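Local coordinates for protein Afp2 (Serratia entomophila, PDB 6RBN) that probably forms, with other sheath subunits, the contractile sheath around the inner tube of the anti-feeding prophage, an injection particle, at residues F155-Y160 with R248-R253; F127-G132 with I176-I181; K215-K220 with P340-I345. All coordinates share one frame; numbering follows the deposited sequence.

Contact 1 of 3, residues F155-Y160 with R248-R253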
loop_
_atom_site.group_PDB
_atom_site.type_symbol
_atom_site.label_atom_id
_atom_site.label_comp_id
_atom_site.label_asym_id
_atom_site.label_seq_id
_atom_site.Cartn_x
_atom_site.Cartn_y
_atom_site.Cartn_z
ATOM N N PHE C 155 -88.321 19.728 -4.622
ATOM C CA PHE C 155 -87.617 20.543 -5.596
ATOM C C PHE C 155 -88.469 21.688 -6.130
ATOM O O PHE C 155 -88.153 22.242 -7.186
ATOM C CB PHE C 155 -87.146 19.665 -6.752
ATOM C CG PHE C 155 -86.093 18.668 -6.375
ATOM C CD1 PHE C 155 -84.760 18.999 -6.434
ATOM C CD2 PHE C 155 -86.448 17.396 -5.945
ATOM C CE1 PHE C 155 -83.794 18.088 -6.105
ATOM C CE2 PHE C 155 -85.476 16.479 -5.596
ATOM C CZ PHE C 155 -84.150 16.826 -5.673
ATOM N N GLY C 156 -89.542 22.052 -5.432
ATOM C CA GLY C 156 -90.449 23.056 -5.942
ATOM C C GLY C 156 -91.043 23.906 -4.838
ATOM O O GLY C 156 -91.047 23.536 -3.663
ATOM N N ALA C 157 -91.541 25.069 -5.251
ATOM C CA ALA C 157 -92.313 25.961 -4.400
ATOM C C ALA C 157 -93.308 26.706 -5.279
ATOM O O ALA C 157 -93.154 26.758 -6.500
ATOM C CB ALA C 157 -91.412 26.926 -3.636
ATOM N N VAL C 158 -94.328 27.292 -4.660
ATOM C CA VAL C 158 -95.537 27.669 -5.382
ATOM C C VAL C 158 -95.652 29.176 -5.593
ATOM O O VAL C 158 -95.955 29.599 -6.708
ATOM C CB VAL C 158 -96.780 27.095 -4.674
ATOM C CG1 VAL C 158 -98.039 27.474 -5.417
ATOM C CG2 VAL C 158 -96.660 25.605 -4.618
ATOM N N PHE C 159 -95.434 29.999 -4.553
ATOM C CA PHE C 159 -95.417 31.468 -4.656
ATOM C C PHE C 159 -96.723 32.061 -5.182
ATOM O O PHE C 159 -96.800 32.378 -6.365
ATOM C CB PHE C 159 -94.237 31.952 -5.504
ATOM C CG PHE C 159 -92.910 31.625 -4.913
ATOM C CD1 PHE C 159 -92.398 32.378 -3.874
ATOM C CD2 PHE C 159 -92.175 30.555 -5.390
ATOM C CE1 PHE C 159 -91.176 32.074 -3.325
ATOM C CE2 PHE C 159 -90.954 30.251 -4.850
ATOM C CZ PHE C 159 -90.453 31.009 -3.813
ATOM N N TYR C 160 -97.773 32.116 -4.343
ATOM C CA TYR C 160 -99.128 32.406 -4.828
ATOM C C TYR C 160 -99.333 33.765 -5.508
ATOM O O TYR C 160 -99.674 33.760 -6.705
ATOM C CB TYR C 160 -100.136 32.180 -3.693
ATOM C CG TYR C 160 -101.473 32.859 -3.890
ATOM C CD1 TYR C 160 -102.363 32.436 -4.861
ATOM C CD2 TYR C 160 -101.853 33.911 -3.071
ATOM C CE1 TYR C 160 -103.579 33.064 -5.032
ATOM C CE2 TYR C 160 -103.068 34.536 -3.227
ATOM C CZ TYR C 160 -103.924 34.108 -4.206
ATOM O OH TYR C 160 -105.136 34.731 -4.362
ATOM N N ARG C 248 -87.298 20.659 4.040
ATOM C CA ARG C 248 -87.951 21.948 4.177
ATOM C C ARG C 248 -86.948 23.007 3.711
ATOM O O ARG C 248 -85.801 22.682 3.400
ATOM C CB ARG C 248 -88.382 22.121 5.635
ATOM C CG ARG C 248 -89.365 23.207 5.980
ATOM C CD ARG C 248 -89.616 23.229 7.476
ATOM N NE ARG C 248 -90.289 22.029 7.957
ATOM C CZ ARG C 248 -89.772 21.176 8.834
ATOM N NH1 ARG C 248 -88.568 21.389 9.340
ATOM N NH2 ARG C 248 -90.465 20.112 9.213
ATOM N N TYR C 249 -87.362 24.281 3.656
ATOM C CA TYR C 249 -86.443 25.413 3.511
ATOM C C TYR C 249 -85.624 25.455 2.223
ATOM O O TYR C 249 -84.523 24.903 2.184
ATOM C CB TYR C 249 -85.493 25.538 4.711
ATOM C CG TYR C 249 -86.197 25.875 5.996
ATOM C CD1 TYR C 249 -86.844 27.091 6.149
ATOM C CD2 TYR C 249 -86.162 25.009 7.074
ATOM C CE1 TYR C 249 -87.479 27.412 7.321
ATOM C CE2 TYR C 249 -86.789 25.325 8.258
ATOM C CZ TYR C 249 -87.446 26.528 8.374
ATOM O OH TYR C 249 -88.075 26.845 9.553
ATOM N N ILE C 250 -86.197 26.035 1.163
ATOM C CA ILE C 250 -85.579 26.380 -0.132
ATOM C C ILE C 250 -84.085 26.727 -0.076
ATOM O O ILE C 250 -83.356 26.281 -0.977
ATOM C CB ILE C 250 -86.368 27.530 -0.802
ATOM C CG1 ILE C 250 -87.815 27.138 -1.065
ATOM C CG2 ILE C 250 -85.770 27.971 -2.136
ATOM C CD1 ILE C 250 -88.659 28.303 -1.504
ATOM N N PRO C 251 -83.541 27.511 0.949
ATOM C CA PRO C 251 -82.076 27.561 1.128
ATOM C C PRO C 251 -81.345 26.229 1.172
ATOM O O PRO C 251 -80.421 26.024 0.384
ATOM C CB PRO C 251 -81.919 28.273 2.472
ATOM C CG PRO C 251 -83.022 29.121 2.543
ATOM C CD PRO C 251 -84.168 28.487 1.867
ATOM N N VAL C 252 -81.742 25.311 2.057
ATOM C CA VAL C 252 -80.961 24.088 2.217
ATOM C C VAL C 252 -81.207 23.079 1.109
ATOM O O VAL C 252 -80.476 22.088 1.028
ATOM C CB VAL C 252 -81.202 23.395 3.572
ATOM C CG1 VAL C 252 -81.032 24.382 4.709
ATOM C CG2 VAL C 252 -82.539 22.715 3.620
ATOM N N ARG C 253 -82.201 23.295 0.251
ATOM C CA ARG C 253 -82.293 22.458 -0.937
ATOM C C ARG C 253 -81.406 22.993 -2.053
ATOM O O ARG C 253 -80.631 22.240 -2.648
ATOM C CB ARG C 253 -83.731 22.349 -1.445
ATOM C CG ARG C 253 -83.794 21.382 -2.604
ATOM C CD ARG C 253 -83.605 19.994 -2.048
ATOM N NE ARG C 253 -83.108 19.024 -3.008
ATOM C CZ ARG C 253 -81.815 18.757 -3.137
ATOM N NH1 ARG C 253 -80.947 19.371 -2.357
ATOM N NH2 ARG C 253 -81.386 17.876 -4.018
#
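The backbones of F155-Y160 and R248-R253 come nearest at two pairs, F155 CA lying 7.3 Å from R253 CA and A157 CA 8.0 Å from I250 CA; strand 156-157 with its flanking residues therefore meets helix 250-267 through side chains, with no hydrogen bond between the segments. The contact joins an outermost strand, within this chain, of the mixed sheet of the subtilisin-like domain to a helix of the sheath C-terminal domain. At one end the ring of F155 meets the guanidinium of R253, F155 CE1 lying 3.2 Å from R253 NH2 and 3.3 Å from R253 NE. The two planes stand 66° apart, and F155 CZ sits at the edge of the guanidinium, in its plane, so the groups are not stacked flat. CG of R253 is anti to the backbone N, and a bend at chi2 (72°) then turns the guanidinium toward F155. At the other end I250 points its CD1 into the angle between two residues, 3.7 Å from A157 CB and 4.0 Å from F159 CZ. F159 and I250 come from opposite directions, and the methyl reaches the ring obliquely. F155 also packs on F116 and V120 of helix 112-122. W247 makes a cation-pi contact with R253, and E14 of the Afp3 chain forms a salt bridge to R253 NH2. The buried contact thus has two characters: an apolar cluster of A157, F159 and I250, and an aromatic ring against the NE-NH2 side of a guanidinium whose charge is probably offset mainly by the Afp3 carboxylate.

Contact 2 of 3, residues F127-G132 with I176-I181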
loop_
_atom_site.group_PDB
_atom_site.type_symbol
_atom_site.label_atom_id
_atom_site.label_comp_id
_atom_site.label_asym_id
_atom_site.label_seq_id
_atom_site.Cartn_x
_atom_site.Cartn_y
_atom_site.Cartn_z
ATOM N N PHE C 127 -84.545 23.143 -9.706
ATOM C CA PHE C 127 -85.500 23.609 -8.710
ATOM C C PHE C 127 -86.630 24.322 -9.433
ATOM O O PHE C 127 -86.385 25.250 -10.206
ATOM C CB PHE C 127 -84.838 24.546 -7.699
ATOM C CG PHE C 127 -85.714 24.895 -6.537
ATOM C CD1 PHE C 127 -85.891 23.999 -5.497
ATOM C CD2 PHE C 127 -86.370 26.112 -6.482
ATOM C CE1 PHE C 127 -86.695 24.309 -4.427
ATOM C CE2 PHE C 127 -87.180 26.426 -5.413
ATOM C CZ PHE C 127 -87.342 25.521 -4.387
ATOM N N GLY C 128 -87.860 23.886 -9.187
ATOM C CA GLY C 128 -89.006 24.429 -9.887
ATOM C C GLY C 128 -89.676 25.568 -9.140
ATOM O O GLY C 128 -89.724 25.592 -7.918
ATOM N N LEU C 129 -90.202 26.519 -9.907
ATOM C CA LEU C 129 -90.891 27.687 -9.364
ATOM C C LEU C 129 -92.276 27.722 -10.003
ATOM O O LEU C 129 -92.419 28.125 -11.160
ATOM C CB LEU C 129 -90.106 28.960 -9.648
ATOM C CG LEU C 129 -88.711 29.034 -9.033
ATOM C CD1 LEU C 129 -87.993 30.282 -9.491
ATOM C CD2 LEU C 129 -88.784 28.980 -7.524
ATOM N N PHE C 130 -93.288 27.293 -9.259
ATOM C CA PHE C 130 -94.625 27.099 -9.802
ATOM C C PHE C 130 -95.454 28.363 -9.567
ATOM O O PHE C 130 -94.901 29.431 -9.303
ATOM C CB PHE C 130 -95.228 25.829 -9.208
ATOM C CG PHE C 130 -94.377 24.619 -9.434
ATOM C CD1 PHE C 130 -94.192 24.124 -10.709
ATOM C CD2 PHE C 130 -93.777 23.968 -8.374
ATOM C CE1 PHE C 130 -93.411 23.016 -10.927
ATOM C CE2 PHE C 130 -92.998 22.854 -8.587
ATOM C CZ PHE C 130 -92.816 22.380 -9.865
ATOM N N ASP C 131 -96.774 28.283 -9.726
ATOM C CA ASP C 131 -97.641 29.446 -9.600
ATOM C C ASP C 131 -98.832 29.123 -8.719
ATOM O O ASP C 131 -99.292 27.982 -8.667
ATOM C CB ASP C 131 -98.170 29.925 -10.951
ATOM C CG ASP C 131 -97.123 30.607 -11.776
ATOM O OD1 ASP C 131 -96.205 31.209 -11.194
ATOM O OD2 ASP C 131 -97.231 30.552 -13.011
ATOM N N GLY C 132 -99.348 30.147 -8.053
ATOM C CA GLY C 132 -100.612 30.041 -7.371
ATOM C C GLY C 132 -101.748 30.337 -8.325
ATOM O O GLY C 132 -101.526 30.652 -9.498
ATOM N N ILE C 176 -91.518 36.659 -10.108
ATOM C CA ILE C 176 -91.212 37.485 -8.948
ATOM C C ILE C 176 -90.278 36.734 -8.012
ATOM O O ILE C 176 -89.337 37.310 -7.450
ATOM C CB ILE C 176 -92.519 37.903 -8.250
ATOM C CG1 ILE C 176 -93.390 38.708 -9.211
ATOM C CG2 ILE C 176 -92.245 38.721 -7.013
ATOM C CD1 ILE C 176 -94.791 38.927 -8.713
ATOM N N ALA C 177 -90.494 35.429 -7.861
ATOM C CA ALA C 177 -89.594 34.613 -7.059
ATOM C C ALA C 177 -88.263 34.391 -7.758
ATOM O O ALA C 177 -87.229 34.306 -7.091
ATOM C CB ALA C 177 -90.245 33.275 -6.742
ATOM N N ALA C 178 -88.262 34.299 -9.087
ATOM C CA ALA C 178 -87.026 34.061 -9.819
ATOM C C ALA C 178 -86.122 35.282 -9.851
ATOM O O ALA C 178 -84.910 35.134 -10.016
ATOM C CB ALA C 178 -87.331 33.611 -11.245
ATOM N N ALA C 179 -86.680 36.483 -9.697
ATOM C CA ALA C 179 -85.875 37.693 -9.660
ATOM C C ALA C 179 -85.337 38.006 -8.276
ATOM O O ALA C 179 -84.350 38.740 -8.165
ATOM C CB ALA C 179 -86.688 38.886 -10.158
ATOM N N SER C 180 -85.959 37.485 -7.223
ATOM C CA SER C 180 -85.371 37.590 -5.898
ATOM C C SER C 180 -84.296 36.542 -5.668
ATOM O O SER C 180 -83.453 36.725 -4.786
ATOM C CB SER C 180 -86.449 37.471 -4.824
ATOM O OG SER C 180 -87.019 36.179 -4.823
ATOM N N ILE C 181 -84.314 35.449 -6.433
ATOM C CA ILE C 181 -83.253 34.449 -6.352
ATOM C C ILE C 181 -81.962 34.990 -6.957
ATOM O O ILE C 181 -80.866 34.727 -6.445
ATOM C CB ILE C 181 -83.726 33.141 -7.020
ATOM C CG1 ILE C 181 -84.749 32.438 -6.132
ATOM C CG2 ILE C 181 -82.598 32.185 -7.323
ATOM C CD1 ILE C 181 -85.412 31.263 -6.793
#
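L129 reaches out from strand 127-129 to one side of helix 173-187, where A177, A178 and I181 meet it. The short axes pass 9.8 Å apart at an angle of 133°, the helix running roughly against the strand. Along the helix, A177 comes first: its CB points toward the strand and its CA lies 7.4 Å from L129 CA, the nearest such pair, but the leucine touches it only loosely, L129 CD1 being 4.5 Å from A177 C. A178 follows with a closer apolar contact, its CB 3.8 Å from L129 CD1. S180 turns back on its own helix: S180 OG donates to A177 O at 2.9 Å, from 36° above the carbonyl plane. I181 N bonds the same oxygen from the same face, so two donors grip A177 O. I181 is the last to meet the leucine, reaching toward L129 tip to tip, with I181 CD1 3.9 Å from L129 CD1 and 4.1 Å from L129 CD2. Its CG1 is anti to the carbonyl carbon (chi1 -73°), and the extended chain beyond carries CD1 to the leucine. The whole interface is apolar and buried. The arrangement is that of a helix packed on the parallel part of a mixed sheet, as in alpha/beta folds. Strand 127-129 lies between parallel strands 102-105 and 156-157; V104 of the first touches both L129 and A178, F159 just beyond the second packs on L129 and A177, and I181 also touches R254 of helix 250-267.

Contact 3 of 3, residues K215-K220 with P340-I345; sequences KYNQGK and PAEFII
N217 and E342 meet where the C-terminal arm of the sheath protein leaves the body of the subunit, an arm whose strand 344-347 joins a parallel beta ladder with a strand of a second subunit, so that a sheet runs across the interface. N217 has the most surface buried here. Its CG is anti to the backbone N (chi1 -159°), which sends the amide out toward the arm, and N217 ND2 makes a weak hydrogen bond to E342 OE2 at 3.5 Å, with an N-H...O angle of 153°. The bond is loose, for E342 OE2 is almost as near to N217 OD1, at 3.6 Å. A stronger partner of this ND2 is the carbonyl oxygen of T6 in the second subunit. E342 is extended beyond CG and is held elsewhere too: R239 forms a salt bridge to OE2, and Y249 OH bonds OE1. The carboxylate thus ties the root of the arm to its own subunit, while P8 of the second subunit packs on both N217 and E342. F343, which packs on Y7 of the second subunit, comes from the opposite direction to N217, its ring 60° from the amide plane. F343 CE1 and F343 CZ each lie 4.1 Å from N217 ND2, which meets the ring obliquely.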
loop_
_atom_site.group_PDB
_atom_site.type_symbol
_atom_site.label_atom_id
_atom_site.label_comp_id
_atom_site.label_asym_id
_atom_site.label_seq_id
_atom_site.Cartn_x
_atom_site.Cartn_y
_atom_site.Cartn_z
ATOM N N LYS C 215 -102.449 29.532 7.589
ATOM C CA LYS C 215 -103.036 28.254 7.211
ATOM C C LYS C 215 -102.190 27.526 6.178
ATOM O O LYS C 215 -102.239 26.293 6.103
ATOM C CB LYS C 215 -104.446 28.458 6.655
ATOM C CG LYS C 215 -105.456 28.963 7.664
ATOM C CD LYS C 215 -106.860 28.995 7.071
ATOM C CE LYS C 215 -107.228 30.375 6.541
ATOM N NZ LYS C 215 -106.570 30.688 5.246
ATOM N N TYR C 216 -101.413 28.259 5.387
ATOM C CA TYR C 216 -100.693 27.682 4.265
ATOM C C TYR C 216 -99.213 27.479 4.526
ATOM O O TYR C 216 -98.527 26.939 3.659
ATOM C CB TYR C 216 -100.851 28.560 3.024
ATOM C CG TYR C 216 -102.255 28.584 2.499
ATOM C CD1 TYR C 216 -102.737 27.549 1.716
ATOM C CD2 TYR C 216 -103.107 29.631 2.805
ATOM C CE1 TYR C 216 -104.016 27.573 1.224
ATOM C CE2 TYR C 216 -104.395 29.655 2.333
ATOM C CZ TYR C 216 -104.843 28.622 1.547
ATOM O OH TYR C 216 -106.127 28.641 1.072
ATOM N N ASN C 217 -98.700 27.897 5.678
ATOM C CA ASN C 217 -97.271 27.784 5.920
ATOM C C ASN C 217 -96.849 26.358 6.254
ATOM O O ASN C 217 -95.656 26.052 6.196
ATOM C CB ASN C 217 -96.878 28.715 7.059
ATOM C CG ASN C 217 -95.410 29.059 7.057
ATOM O OD1 ASN C 217 -94.696 28.769 6.106
ATOM N ND2 ASN C 217 -94.943 29.649 8.142
ATOM N N GLN C 218 -97.786 25.485 6.591
ATOM C CA GLN C 218 -97.511 24.078 6.827
ATOM C C GLN C 218 -97.820 23.276 5.572
ATOM O O GLN C 218 -98.556 23.720 4.688
ATOM C CB GLN C 218 -98.322 23.560 8.023
ATOM C CG GLN C 218 -99.845 23.684 7.887
ATOM C CD GLN C 218 -100.507 22.463 7.264
ATOM O OE1 GLN C 218 -100.035 21.337 7.420
ATOM N NE2 GLN C 218 -101.605 22.685 6.553
ATOM N N GLY C 219 -97.254 22.082 5.504
ATOM C CA GLY C 219 -97.619 21.177 4.429
ATOM C C GLY C 219 -96.943 21.542 3.125
ATOM O O GLY C 219 -95.749 21.289 2.929
ATOM N N LYS C 220 -97.704 22.137 2.203
ATOM C CA LYS C 220 -97.188 22.318 0.853
ATOM C C LYS C 220 -96.921 23.786 0.528
ATOM O O LYS C 220 -96.642 24.119 -0.629
ATOM C CB LYS C 220 -98.140 21.683 -0.155
ATOM C CG LYS C 220 -98.150 20.168 -0.046
ATOM C CD LYS C 220 -99.127 19.521 -1.001
ATOM C CE LYS C 220 -98.620 19.586 -2.424
ATOM N NZ LYS C 220 -99.511 18.843 -3.353
ATOM N N PRO C 340 -82.608 28.924 8.394
ATOM C CA PRO C 340 -82.930 30.322 8.688
ATOM C C PRO C 340 -83.801 30.460 9.928
ATOM O O PRO C 340 -84.401 29.504 10.422
ATOM C CB PRO C 340 -83.686 30.775 7.440
ATOM C CG PRO C 340 -84.303 29.550 6.930
ATOM C CD PRO C 340 -83.338 28.440 7.211
ATOM N N ALA C 341 -83.863 31.692 10.428
ATOM C CA ALA C 341 -84.724 32.056 11.546
ATOM C C ALA C 341 -86.048 32.536 10.974
ATOM O O ALA C 341 -86.114 33.596 10.346
ATOM C CB ALA C 341 -84.076 33.133 12.409
ATOM N N GLU C 342 -87.102 31.757 11.187
ATOM C CA GLU C 342 -88.382 32.019 10.550
ATOM C C GLU C 342 -89.382 32.688 11.483
ATOM O O GLU C 342 -90.268 33.402 11.011
ATOM C CB GLU C 342 -88.963 30.708 10.008
ATOM C CG GLU C 342 -90.123 30.853 9.042
ATOM C CD GLU C 342 -90.605 29.521 8.515
ATOM O OE1 GLU C 342 -90.075 28.484 8.959
ATOM O OE2 GLU C 342 -91.500 29.512 7.648
ATOM N N PHE C 343 -89.247 32.510 12.792
ATOM C CA PHE C 343 -90.196 33.046 13.756
ATOM C C PHE C 343 -89.442 33.843 14.812
ATOM O O PHE C 343 -88.500 33.330 15.422
ATOM C CB PHE C 343 -90.984 31.921 14.423
ATOM C CG PHE C 343 -91.653 30.998 13.454
ATOM C CD1 PHE C 343 -92.789 31.385 12.771
ATOM C CD2 PHE C 343 -91.149 29.729 13.237
ATOM C CE1 PHE C 343 -93.401 30.528 11.881
ATOM C CE2 PHE C 343 -91.760 28.871 12.350
ATOM C CZ PHE C 343 -92.886 29.273 11.672
ATOM N N ILE C 344 -89.853 35.088 15.026
ATOM C CA ILE C 344 -89.268 35.947 16.050
ATOM C C ILE C 344 -90.360 36.281 17.053
ATOM O O ILE C 344 -91.297 37.023 16.734
ATOM C CB ILE C 344 -88.664 37.223 15.447
ATOM C CG1 ILE C 344 -87.546 36.873 14.471
ATOM C CG2 ILE C 344 -88.121 38.116 16.538
ATOM C CD1 ILE C 344 -87.074 38.040 13.657
ATOM N N ILE C 345 -90.247 35.739 18.259
ATOM C CA ILE C 345 -91.251 35.919 19.300
ATOM C C ILE C 345 -90.759 36.988 20.264
ATOM O O ILE C 345 -89.710 36.830 20.896
ATOM C CB ILE C 345 -91.550 34.605 20.043
ATOM C CG1 ILE C 345 -92.217 33.577 19.128
ATOM C CG2 ILE C 345 -92.438 34.867 21.240
ATOM C CD1 ILE C 345 -91.279 32.572 18.515
#

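Overall arrangement
Followed from the N terminus, the chain lays down 127-132 and closes contact 2 at 176-181, 43 residues further on, with 155-160 among them. Contact 1, already opened at 155-160, stays open until 248-253, so it crosses contact 2; their strands are neighbours in the same sheet, and their centres lie about 9 Å apart. Contact 3 starts at 215-220, after contact 2 has closed, and ends at 340-345, crossing contact 1 in turn. Contact 2 fastens a helix to the sheet, contact 1 fastens the sheet's edge to helix 250-267, and contact 3 ties the departing C-terminal arm to the body, at the interface with another subunit.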